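Long-range contacts in RNA-binding protein (Porphyromonas gingivalis W83, PDB 7JLY), which probably binds RNA through a single RNA recognition motif: residues N4-N9 with K73-E78; A28-R33 with F48-D53; N9-V14 with E68-K73. One frame throughout, in Å; residues are numbered along the deposited sequence. Where two conformers were deposited one is given.

Contact 1 of 3, residues N4-N9 with K73-E78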
loop_
_atom_site.group_PDB
_atom_site.type_symbol
_atom_site.label_atom_id
_atom_site.label_comp_id
_atom_site.label_asym_id
_atom_site.label_seq_id
_atom_site.Cartn_x
_atom_site.Cartn_y
_atom_site.Cartn_z
ATOM N N ASN A 4 5.002 -8.370 -0.392
ATOM C CA ASN A 4 5.191 -6.933 -0.261
ATOM C C ASN A 4 4.440 -6.250 -1.395
ATOM O O ASN A 4 4.561 -6.657 -2.554
ATOM C CB ASN A 4 6.686 -6.599 -0.311
ATOM C CG ASN A 4 7.023 -5.215 0.253
ATOM O OD1 ASN A 4 6.305 -4.662 1.091
ATOM N ND2 ASN A 4 8.148 -4.663 -0.206
ATOM N N ILE A 5 3.650 -5.236 -1.056
ATOM C CA ILE A 5 2.825 -4.544 -2.035
ATOM C C ILE A 5 3.200 -3.082 -2.077
ATOM O O ILE A 5 3.202 -2.410 -1.049
ATOM C CB ILE A 5 1.320 -4.662 -1.710
ATOM C CG1 ILE A 5 0.929 -6.132 -1.531
ATOM C CG2 ILE A 5 0.475 -4.004 -2.809
ATOM C CD1 ILE A 5 -0.516 -6.336 -1.162
ATOM N N TYR A 6 3.528 -2.608 -3.275
ATOM C CA TYR A 6 3.777 -1.197 -3.527
ATOM C C TYR A 6 2.450 -0.480 -3.719
ATOM O O TYR A 6 1.642 -0.921 -4.525
ATOM C CB TYR A 6 4.649 -1.037 -4.779
ATOM C CG TYR A 6 5.077 0.382 -5.129
ATOM C CD1 TYR A 6 4.220 1.240 -5.813
ATOM C CD2 TYR A 6 6.352 0.850 -4.802
ATOM C CE1 TYR A 6 4.611 2.530 -6.155
ATOM C CE2 TYR A 6 6.751 2.138 -5.138
ATOM C CZ TYR A 6 5.879 2.974 -5.817
ATOM O OH TYR A 6 6.267 4.257 -6.159
ATOM N N VAL A 7 2.225 0.610 -2.992
ATOM C CA VAL A 7 1.050 1.445 -3.247
ATOM C C VAL A 7 1.517 2.878 -3.524
ATOM O O VAL A 7 2.210 3.474 -2.707
ATOM C CB VAL A 7 0.046 1.430 -2.065
ATOM C CG1 VAL A 7 -1.299 2.009 -2.506
ATOM C CG2 VAL A 7 -0.155 0.006 -1.530
ATOM N N GLY A 8 1.126 3.436 -4.668
ATOM C CA GLY A 8 1.661 4.725 -5.086
ATOM C C GLY A 8 0.635 5.615 -5.763
ATOM O O GLY A 8 -0.532 5.236 -5.859
ATOM N N ASN A 9 1.085 6.789 -6.221
ATOM C CA ASN A 9 0.202 7.854 -6.710
ATOM C C ASN A 9 -0.856 8.240 -5.670
ATOM O O ASN A 9 -2.005 8.568 -6.007
ATOM C CB ASN A 9 -0.481 7.452 -8.015
ATOM C CG ASN A 9 -1.059 8.639 -8.734
ATOM O OD1 ASN A 9 -0.497 9.720 -8.663
ATOM N ND2 ASN A 9 -2.217 8.467 -9.367
ATOM N N LYS A 73 -5.922 7.745 -8.971
ATOM C CA LYS A 73 -5.824 6.379 -9.463
ATOM C C LYS A 73 -4.681 5.627 -8.774
ATOM O O LYS A 73 -3.521 6.039 -8.846
ATOM C CB LYS A 73 -5.626 6.377 -10.983
ATOM C CG LYS A 73 -5.556 4.979 -11.581
ATOM C CD LYS A 73 -5.793 5.001 -13.087
ATOM C CE LYS A 73 -4.663 5.701 -13.815
ATOM N NZ LYS A 73 -4.896 5.649 -15.294
ATOM N N LEU A 74 -5.009 4.541 -8.081
ATOM C CA LEU A 74 -3.989 3.763 -7.386
ATOM C C LEU A 74 -2.914 3.198 -8.296
ATOM O O LEU A 74 -3.183 2.758 -9.425
ATOM C CB LEU A 74 -4.628 2.592 -6.632
ATOM C CG LEU A 74 -5.414 2.923 -5.372
ATOM C CD1 LEU A 74 -6.272 1.731 -4.988
ATOM C CD2 LEU A 74 -4.464 3.272 -4.235
ATOM N N ILE A 75 -1.686 3.211 -7.790
ATOM C CA ILE A 75 -0.661 2.286 -8.237
ATOM C C ILE A 75 -0.661 1.174 -7.207
ATOM O O ILE A 75 -0.436 1.451 -6.034
ATOM C CB ILE A 75 0.738 2.912 -8.283
ATOM C CG1 ILE A 75 0.793 4.097 -9.256
ATOM C CG2 ILE A 75 1.769 1.838 -8.627
ATOM C CD1 ILE A 75 2.162 4.832 -9.254
ATOM N N VAL A 76 -0.949 -0.059 -7.612
ATOM C CA VAL A 76 -0.917 -1.192 -6.678
ATOM C C VAL A 76 -0.291 -2.388 -7.381
ATOM O O VAL A 76 -0.833 -2.901 -8.366
ATOM C CB VAL A 76 -2.324 -1.589 -6.148
ATOM C CG1 VAL A 76 -2.195 -2.673 -5.099
ATOM C CG2 VAL A 76 -3.037 -0.407 -5.553
ATOM N N LYS A 77 0.849 -2.834 -6.870
ATOM C CA LYS A 77 1.642 -3.820 -7.587
ATOM C C LYS A 77 2.521 -4.596 -6.619
ATOM O O LYS A 77 2.888 -4.091 -5.553
ATOM C CB LYS A 77 2.498 -3.135 -8.668
ATOM C CG LYS A 77 3.564 -2.184 -8.122
ATOM C CD LYS A 77 4.361 -1.480 -9.239
ATOM C CE LYS A 77 5.292 -0.394 -8.656
ATOM N NZ LYS A 77 5.948 0.442 -9.711
ATOM N N GLU A 78 2.837 -5.831 -6.988
ATOM C CA GLU A 78 3.793 -6.611 -6.220
ATOM C C GLU A 78 5.128 -5.873 -6.158
ATOM O O GLU A 78 5.606 -5.335 -7.165
ATOM C CB GLU A 78 3.978 -8.002 -6.829
ATOM C CG GLU A 78 5.084 -8.812 -6.153
ATOM C CD GLU A 78 5.252 -10.200 -6.740
ATOM O OE1 GLU A 78 4.514 -10.545 -7.688
ATOM O OE2 GLU A 78 6.129 -10.947 -6.254
HETATM O O HOH W 1 -5.077 9.729 -10.727
#
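CG of Tyr-6 stands anti to its backbone N (chi1 -176°), whereas CG of Lys-77 takes the crowded position between N and the carbonyl carbon (chi1 65°), with the rest of the lysine chain extended. From this hydrogen-bonded antiparallel pair the two side chains leave the sheet side by side. Lys-77 CE comes over one face of the Tyr-6 ring, offset toward the rim, and lies 3.4 Å from Tyr-6 CD1. The ammonium continues over the same face as a cation-pi contact, Lys-77 NZ being 4.4 Å from the Tyr-6 ring centroid and 15° off the normal. Ile-75 CG2 meets the edge of that ring, 3.8 Å from Tyr-6 CD1.

Beneath these groups, strands 4-8 and 75-78 pair through four backbone bonds. Tyr-6 N lies almost on the C=O axis of Lys-77, 2.8 Å from Lys-77 O, while Gly-8 N uses a lone pair of Ile-75 O at 2.9 Å. Beyond the last pair, Asn-9, its CG anti to N, turns its amide so that Lys-73 O lies nearly in the amide plane, and ND2 donates to a lone pair of that oxygen at 2.8 Å.

The other face is apolar. Val-7 CG1 rests on Leu-74 CD2 and Ile-5 CG2 on Val-76 CG1, the latter pair 3.8 Å apart, and helices 16-23 and 54-64 cover this side. These are the first and last strands of the RRM beta-alpha-beta-beta-alpha-beta fold, with Tyr-6 at the aromatic position of the RNP2 motif and its ring meeting those of Phe-46 and Phe-48. Lys-77 thus holds a positive charge over the ring where RRMs usually bind RNA, probably favouring the RNA backbone; a base stacking on this face would probably have to displace the lysine.

Contact 2 of 3, residues A28-R33 with F48-D53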
loop_
_atom_site.group_PDB
_atom_site.type_symbol
_atom_site.label_atom_id
_atom_site.label_comp_id
_atom_site.label_asym_id
_atom_site.label_seq_id
_atom_site.Cartn_x
_atom_site.Cartn_y
_atom_site.Cartn_z
ATOM N N ALA A 28 -4.873 -10.852 6.032
ATOM C CA ALA A 28 -4.071 -10.295 7.130
ATOM C C ALA A 28 -2.962 -9.382 6.623
ATOM O O ALA A 28 -2.254 -9.730 5.692
ATOM C CB ALA A 28 -3.459 -11.415 7.978
ATOM N N VAL A 29 -2.814 -8.226 7.261
ATOM C CA VAL A 29 -1.747 -7.275 6.963
ATOM C C VAL A 29 -0.779 -7.263 8.131
ATOM O O VAL A 29 -1.213 -7.195 9.284
ATOM C CB VAL A 29 -2.310 -5.853 6.746
ATOM C CG1 VAL A 29 -1.190 -4.820 6.725
ATOM C CG2 VAL A 29 -3.166 -5.791 5.473
ATOM N N THR A 30 0.525 -7.344 7.859
ATOM C CA THR A 30 1.498 -7.382 8.949
ATOM C C THR A 30 2.332 -6.116 9.059
ATOM O O THR A 30 3.005 -5.896 10.059
ATOM C CB THR A 30 2.462 -8.563 8.807
ATOM O OG1 THR A 30 3.129 -8.491 7.538
ATOM C CG2 THR A 30 1.704 -9.852 8.893
ATOM N N SER A 31 2.297 -5.292 8.020
ATOM C CA SER A 31 3.114 -4.096 7.986
ATOM C C SER A 31 2.508 -3.074 7.040
ATOM O O SER A 31 1.981 -3.435 5.992
ATOM C CB SER A 31 4.545 -4.447 7.548
ATOM O OG SER A 31 5.359 -3.294 7.527
ATOM N N ALA A 32 2.584 -1.800 7.411
ATOM C CA ALA A 32 2.160 -0.731 6.520
ATOM C C ALA A 32 3.051 0.481 6.763
ATOM O O ALA A 32 3.257 0.899 7.910
ATOM C CB ALA A 32 0.685 -0.381 6.736
ATOM N N ARG A 33 3.612 1.020 5.685
ATOM C CA ARG A 33 4.561 2.123 5.793
ATOM C C ARG A 33 4.277 3.131 4.694
ATOM O O ARG A 33 4.151 2.749 3.537
ATOM C CB ARG A 33 6.007 1.623 5.667
ATOM C CG ARG A 33 6.387 0.492 6.604
ATOM C CD ARG A 33 7.855 0.111 6.448
ATOM N NE ARG A 33 8.118 -0.696 5.256
ATOM C CZ ARG A 33 9.082 -0.443 4.371
ATOM N NH1 ARG A 33 9.882 0.608 4.531
ATOM N NH2 ARG A 33 9.247 -1.240 3.321
ATOM N N PHE A 48 4.433 0.937 1.307
ATOM C CA PHE A 48 4.428 -0.511 1.182
ATOM C C PHE A 48 3.531 -1.168 2.212
ATOM O O PHE A 48 3.555 -0.810 3.389
ATOM C CB PHE A 48 5.851 -1.065 1.320
ATOM C CG PHE A 48 6.798 -0.553 0.278
ATOM C CD1 PHE A 48 6.898 -1.180 -0.953
ATOM C CD2 PHE A 48 7.585 0.559 0.529
ATOM C CE1 PHE A 48 7.770 -0.707 -1.924
ATOM C CE2 PHE A 48 8.461 1.038 -0.438
ATOM C CZ PHE A 48 8.554 0.401 -1.665
ATOM N N VAL A 49 2.751 -2.146 1.762
ATOM C CA VAL A 49 1.961 -2.967 2.669
ATOM C C VAL A 49 2.381 -4.431 2.531
ATOM O O VAL A 49 2.466 -4.947 1.422
ATOM C CB VAL A 49 0.447 -2.854 2.390
ATOM C CG1 VAL A 49 -0.308 -3.761 3.340
ATOM C CG2 VAL A 49 -0.034 -1.392 2.526
ATOM N N GLU A 50 2.654 -5.095 3.650
ATOM C CA GLU A 50 2.952 -6.517 3.613
ATOM C C GLU A 50 1.732 -7.295 4.062
ATOM O O GLU A 50 1.093 -6.945 5.060
ATOM C CB GLU A 50 4.154 -6.857 4.496
ATOM C CG GLU A 50 5.483 -6.519 3.845
ATOM C CD GLU A 50 6.667 -6.964 4.681
ATOM O OE1 GLU A 50 6.674 -8.128 5.136
ATOM O OE2 GLU A 50 7.588 -6.150 4.889
ATOM N N MET A 51 1.403 -8.340 3.313
ATOM C CA MET A 51 0.304 -9.225 3.662
ATOM C C MET A 51 0.873 -10.622 3.870
ATOM O O MET A 51 1.799 -11.027 3.174
ATOM C CB MET A 51 -0.776 -9.223 2.577
ATOM C CG MET A 51 -1.508 -7.887 2.456
ATOM S SD MET A 51 -2.819 -7.939 1.235
ATOM C CE MET A 51 -4.037 -8.925 2.109
ATOM N N GLU A 52 0.341 -11.348 4.844
ATOM C CA GLU A 52 0.956 -12.622 5.215
ATOM C C GLU A 52 0.742 -13.705 4.149
ATOM O O GLU A 52 1.591 -14.569 3.955
ATOM C CB GLU A 52 0.428 -13.101 6.570
ATOM C CG GLU A 52 1.129 -14.375 7.102
ATOM C CD GLU A 52 2.658 -14.228 7.251
ATOM O OE1 GLU A 52 3.131 -13.148 7.689
ATOM O OE2 GLU A 52 3.390 -15.202 6.927
ATOM N N ASP A 53 -0.393 -13.632 3.454
ATOM C CA ASP A 53 -0.779 -14.642 2.471
ATOM C C ASP A 53 -0.636 -14.107 1.050
ATOM O O ASP A 53 -1.338 -13.168 0.671
ATOM C CB ASP A 53 -2.226 -15.097 2.720
ATOM C CG ASP A 53 -2.640 -16.264 1.838
ATOM O OD1 ASP A 53 -2.335 -17.419 2.206
ATOM O OD2 ASP A 53 -3.282 -16.032 0.790
HETATM O O HOH W 2 -2.775 -11.883 3.967
HETATM O O HOH W 3 3.938 -10.859 6.422
HETATM O O HOH W 4 5.377 -2.316 5.033
HETATM O O HOH W 5 7.249 -3.663 3.317
#
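Phe-48 O is gripped twice, by Arg-33 N at 2.9 Å in the carbonyl plane and by a proton of water 4; Ala-32 CA adds a CA-H...O contact. The pair belongs to an edge of the RRM sheet, where strand 29-33 runs antiparallel to strand 48-51, part of the RNP1 motif. A classic beta bulge breaks the register: Thr-30 and Ser-31 both face Glu-50, whose O accepts from Thr-30 N at 2.9 Å and whose N donates to Ser-31 O.

On the face bearing Phe-48, polar side chains are joined through water. Water 4 also binds Ser-31 OG and takes the N-H of Arg-33 NE. Arg-33, bent at chi3, runs its guanidinium back toward Phe-48, with the two planes only 11° apart, and NH2 comes within 3.7 Å of Phe-48 CD2. Water 5, in the guanidinium plane, links Arg-33 NH2 to Glu-50 OE2; those charged atoms stay 5.4 Å apart, so their attraction is probably mediated. Water 3 likewise joins Thr-30 OG1 to Glu-52 OE1. The Phe-48 ring also meets Tyr-6, and the face they share is where RRMs generally receive RNA.

Past the strand end, Glu-52 N donates to Ala-28 O from above the carbonyl plane, and Asp-53 OD2 N-caps helix 54-64 through Asp-56 N. The opposite face turns to both helices: Leu-23 of helix 16-23 touches Val-29 and Val-49, whose side chains cross at about a right angle with Val-29 CG1 3.7 Å from Val-49 CG1, and Val-29 CG2 lies 4.0 Å from Met-51 CG.

Contact 3 of 3, residues N9-V14 with E68-K73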
loop_
_atom_site.group_PDB
_atom_site.type_symbol
_atom_site.label_atom_id
_atom_site.label_comp_id
_atom_site.label_asym_id
_atom_site.label_seq_id
_atom_site.Cartn_x
_atom_site.Cartn_y
_atom_site.Cartn_z
ATOM N N ASN A 9 1.085 6.789 -6.221
ATOM C CA ASN A 9 0.202 7.854 -6.710
ATOM C C ASN A 9 -0.856 8.240 -5.670
ATOM O O ASN A 9 -2.005 8.568 -6.007
ATOM C CB ASN A 9 -0.481 7.452 -8.015
ATOM C CG ASN A 9 -1.059 8.639 -8.734
ATOM O OD1 ASN A 9 -0.497 9.720 -8.663
ATOM N ND2 ASN A 9 -2.217 8.467 -9.367
ATOM N N LEU A 10 -0.465 8.204 -4.401
ATOM C CA LEU A 10 -1.401 8.425 -3.300
ATOM C C LEU A 10 -1.675 9.896 -3.049
ATOM O O LEU A 10 -0.763 10.714 -3.093
ATOM C CB LEU A 10 -0.857 7.794 -2.012
ATOM C CG LEU A 10 -0.709 6.273 -2.002
ATOM C CD1 LEU A 10 -0.016 5.816 -0.718
ATOM C CD2 LEU A 10 -2.086 5.615 -2.120
ATOM N N ASN A 11 -2.938 10.228 -2.807
ATOM C CA ASN A 11 -3.303 11.483 -2.154
ATOM C C ASN A 11 -2.362 11.679 -0.959
ATOM O O ASN A 11 -2.159 10.754 -0.171
ATOM C CB ASN A 11 -4.779 11.425 -1.717
ATOM C CG ASN A 11 -5.308 12.757 -1.177
ATOM O OD1 ASN A 11 -4.606 13.503 -0.480
ATOM N ND2 ASN A 11 -6.567 13.048 -1.488
ATOM N N TYR A 12 -1.758 12.856 -0.832
ATOM C CA TYR A 12 -0.766 13.052 0.228
ATOM C C TYR A 12 -1.376 12.967 1.628
ATOM O O TYR A 12 -0.652 12.871 2.619
ATOM C CB TYR A 12 -0.044 14.386 0.045
ATOM C CG TYR A 12 0.864 14.422 -1.162
ATOM C CD1 TYR A 12 1.929 13.527 -1.286
ATOM C CD2 TYR A 12 0.669 15.345 -2.170
ATOM C CE1 TYR A 12 2.760 13.557 -2.382
ATOM C CE2 TYR A 12 1.497 15.384 -3.267
ATOM C CZ TYR A 12 2.543 14.492 -3.372
ATOM O OH TYR A 12 3.375 14.532 -4.478
ATOM N N ARG A 13 -2.706 12.984 1.707
ATOM C CA ARG A 13 -3.401 12.799 2.975
ATOM C C ARG A 13 -3.515 11.323 3.369
ATOM O O ARG A 13 -3.910 11.010 4.492
ATOM C CB ARG A 13 -4.807 13.407 2.917
ATOM C CG ARG A 13 -4.826 14.920 2.768
ATOM C CD ARG A 13 -6.264 15.455 2.747
ATOM N NE ARG A 13 -6.882 15.447 4.071
ATOM C CZ ARG A 13 -7.715 14.507 4.509
ATOM N NH1 ARG A 13 -8.037 13.481 3.735
ATOM N NH2 ARG A 13 -8.222 14.589 5.732
ATOM N N VAL A 14 -3.189 10.415 2.456
ATOM C CA VAL A 14 -3.302 8.987 2.788
ATOM C C VAL A 14 -2.293 8.576 3.870
ATOM O O VAL A 14 -1.085 8.767 3.718
ATOM C CB VAL A 14 -3.108 8.102 1.548
ATOM C CG1 VAL A 14 -2.939 6.652 1.961
ATOM C CG2 VAL A 14 -4.305 8.243 0.620
ATOM N N GLU A 68 -9.721 4.393 -8.313
ATOM C CA GLU A 68 -9.357 5.622 -7.638
ATOM C C GLU A 68 -9.561 5.463 -6.144
ATOM O O GLU A 68 -10.495 4.791 -5.704
ATOM C CB GLU A 68 -10.185 6.791 -8.176
ATOM C CG GLU A 68 -9.799 7.171 -9.583
ATOM C CD GLU A 68 -10.771 8.131 -10.225
ATOM O OE1 GLU A 68 -11.814 8.441 -9.609
ATOM O OE2 GLU A 68 -10.486 8.565 -11.355
ATOM N N PHE A 69 -8.671 6.081 -5.374
ATOM C CA PHE A 69 -8.694 6.049 -3.923
ATOM C C PHE A 69 -8.387 7.474 -3.451
ATOM O O PHE A 69 -7.357 8.039 -3.828
ATOM C CB PHE A 69 -7.664 5.030 -3.402
ATOM C CG PHE A 69 -7.594 4.922 -1.904
ATOM C CD1 PHE A 69 -8.670 4.436 -1.174
ATOM C CD2 PHE A 69 -6.427 5.255 -1.229
ATOM C CE1 PHE A 69 -8.599 4.313 0.204
ATOM C CE2 PHE A 69 -6.351 5.138 0.156
ATOM C CZ PHE A 69 -7.437 4.671 0.871
ATOM N N GLN A 70 -9.285 8.055 -2.655
ATOM C CA GLN A 70 -9.158 9.448 -2.215
ATOM C C GLN A 70 -8.760 10.361 -3.387
ATOM O O GLN A 70 -7.835 11.178 -3.285
ATOM C CB GLN A 70 -8.156 9.550 -1.047
ATOM C CG GLN A 70 -8.624 8.768 0.201
ATOM C CD GLN A 70 -7.800 9.051 1.454
ATOM O OE1 GLN A 70 -7.158 10.098 1.576
ATOM N NE2 GLN A 70 -7.821 8.113 2.397
ATOM N N GLY A 71 -9.456 10.183 -4.508
ATOM C CA GLY A 71 -9.334 11.072 -5.652
ATOM C C GLY A 71 -8.199 10.805 -6.621
ATOM O O GLY A 71 -8.039 11.541 -7.596
ATOM N N ARG A 72 -7.410 9.759 -6.389
ATOM C CA ARG A 72 -6.308 9.476 -7.316
ATOM C C ARG A 72 -6.242 7.998 -7.710
ATOM O O ARG A 72 -6.464 7.115 -6.890
ATOM C CB ARG A 72 -4.961 9.902 -6.725
ATOM C CG ARG A 72 -4.845 11.393 -6.421
ATOM C CD ARG A 72 -3.399 11.822 -6.217
ATOM N NE ARG A 72 -2.596 11.608 -7.420
ATOM C CZ ARG A 72 -2.517 12.467 -8.433
ATOM N NH1 ARG A 72 -3.175 13.621 -8.384
ATOM N NH2 ARG A 72 -1.773 12.176 -9.495
ATOM N N LYS A 73 -5.922 7.745 -8.971
ATOM C CA LYS A 73 -5.824 6.379 -9.463
ATOM C C LYS A 73 -4.681 5.627 -8.774
ATOM O O LYS A 73 -3.521 6.039 -8.846
ATOM C CB LYS A 73 -5.626 6.377 -10.983
ATOM C CG LYS A 73 -5.556 4.979 -11.581
ATOM C CD LYS A 73 -5.793 5.001 -13.087
ATOM C CE LYS A 73 -4.663 5.701 -13.815
ATOM N NZ LYS A 73 -4.896 5.649 -15.294
HETATM O O HOH W 6 -4.083 6.654 -5.294
HETATM O O HOH W 1 -5.077 9.729 -10.727
HETATM O O HOH W 7 -4.807 8.078 -2.943
#
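Side-chain hydrogen bonds carry most of this contact. Arg-72, bent at chi3, grips Asn-9 side-on with two nitrogens on one oxygen: NH2 donates to a lone pair of Asn-9 OD1 at 2.9 Å, while NE reaches Asn-9 OD1 at 3.1 Å from above the carbonyl plane. Both bonds lie in the guanidinium plane, which stands almost perpendicular (87°) to the amide, and NE adds a weak bond to Asn-9 O. With ND2 already on Lys-73 O, the Asn-9 amide is held at both ends, which fixes its rotation.

Asn-11, its CG anti to N, works in two directions. Its ND2 donates to a lone pair of Gln-70 O at 2.9 Å, nearly straight (170°) and in the amide plane, and its OD1 accepts from Arg-13 N at 2.9 Å, closing an Asx turn. Thus one amide both shapes its own loop and ties it to the hairpin.

Two waters bridge backbone atoms between the two segments. Water 6 donates to Asn-9 O and Arg-72 O; water 7 accepts from Asn-11 N and donates to Phe-69 O.

Apolar contact lies toward helix 16-23. Val-14 CG2 comes 3.7 Å from Phe-69 CE2 and also lies against the amide of Gln-70, 3.5 Å from its OE1. Leu-10 CD2 approaches the edge of the Phe-69 ring, more loosely, at 4.4 Å.

A type I turn over Asn-11 to Val-14 thus meets the type I' turn of a tight hairpin, Phe-69 to Arg-72: in the RRM fold, the loop from the first strand to the first helix against the hairpin leading into the last strand.

All three contacts belong to one RRM sheet. Contacts 1 and 2 meet where strands 3-8 and 46-51 are neighbours: Ile-5 N lies 2.8 Å from Val-49 O, a probable hydrogen bond, and Tyr-6 CD2 3.6 Å from Phe-48 CE1. They supply two aromatics of the presumed RNA-binding face; an acetate, probably from the crystallisation liquor, lies about 3 Å from the Tyr-6 side chain and about 4 Å from that of Phe-48. Contact 3 continues contact 1 through Asn-9 and Lys-73; contacts 2 and 3, centres about 19 Å apart, do not touch. A calcium ion lies about 4 Å from the Glu-78 side chain, itself about 5 Å from that of Glu-54, a residue seen to bind calcium.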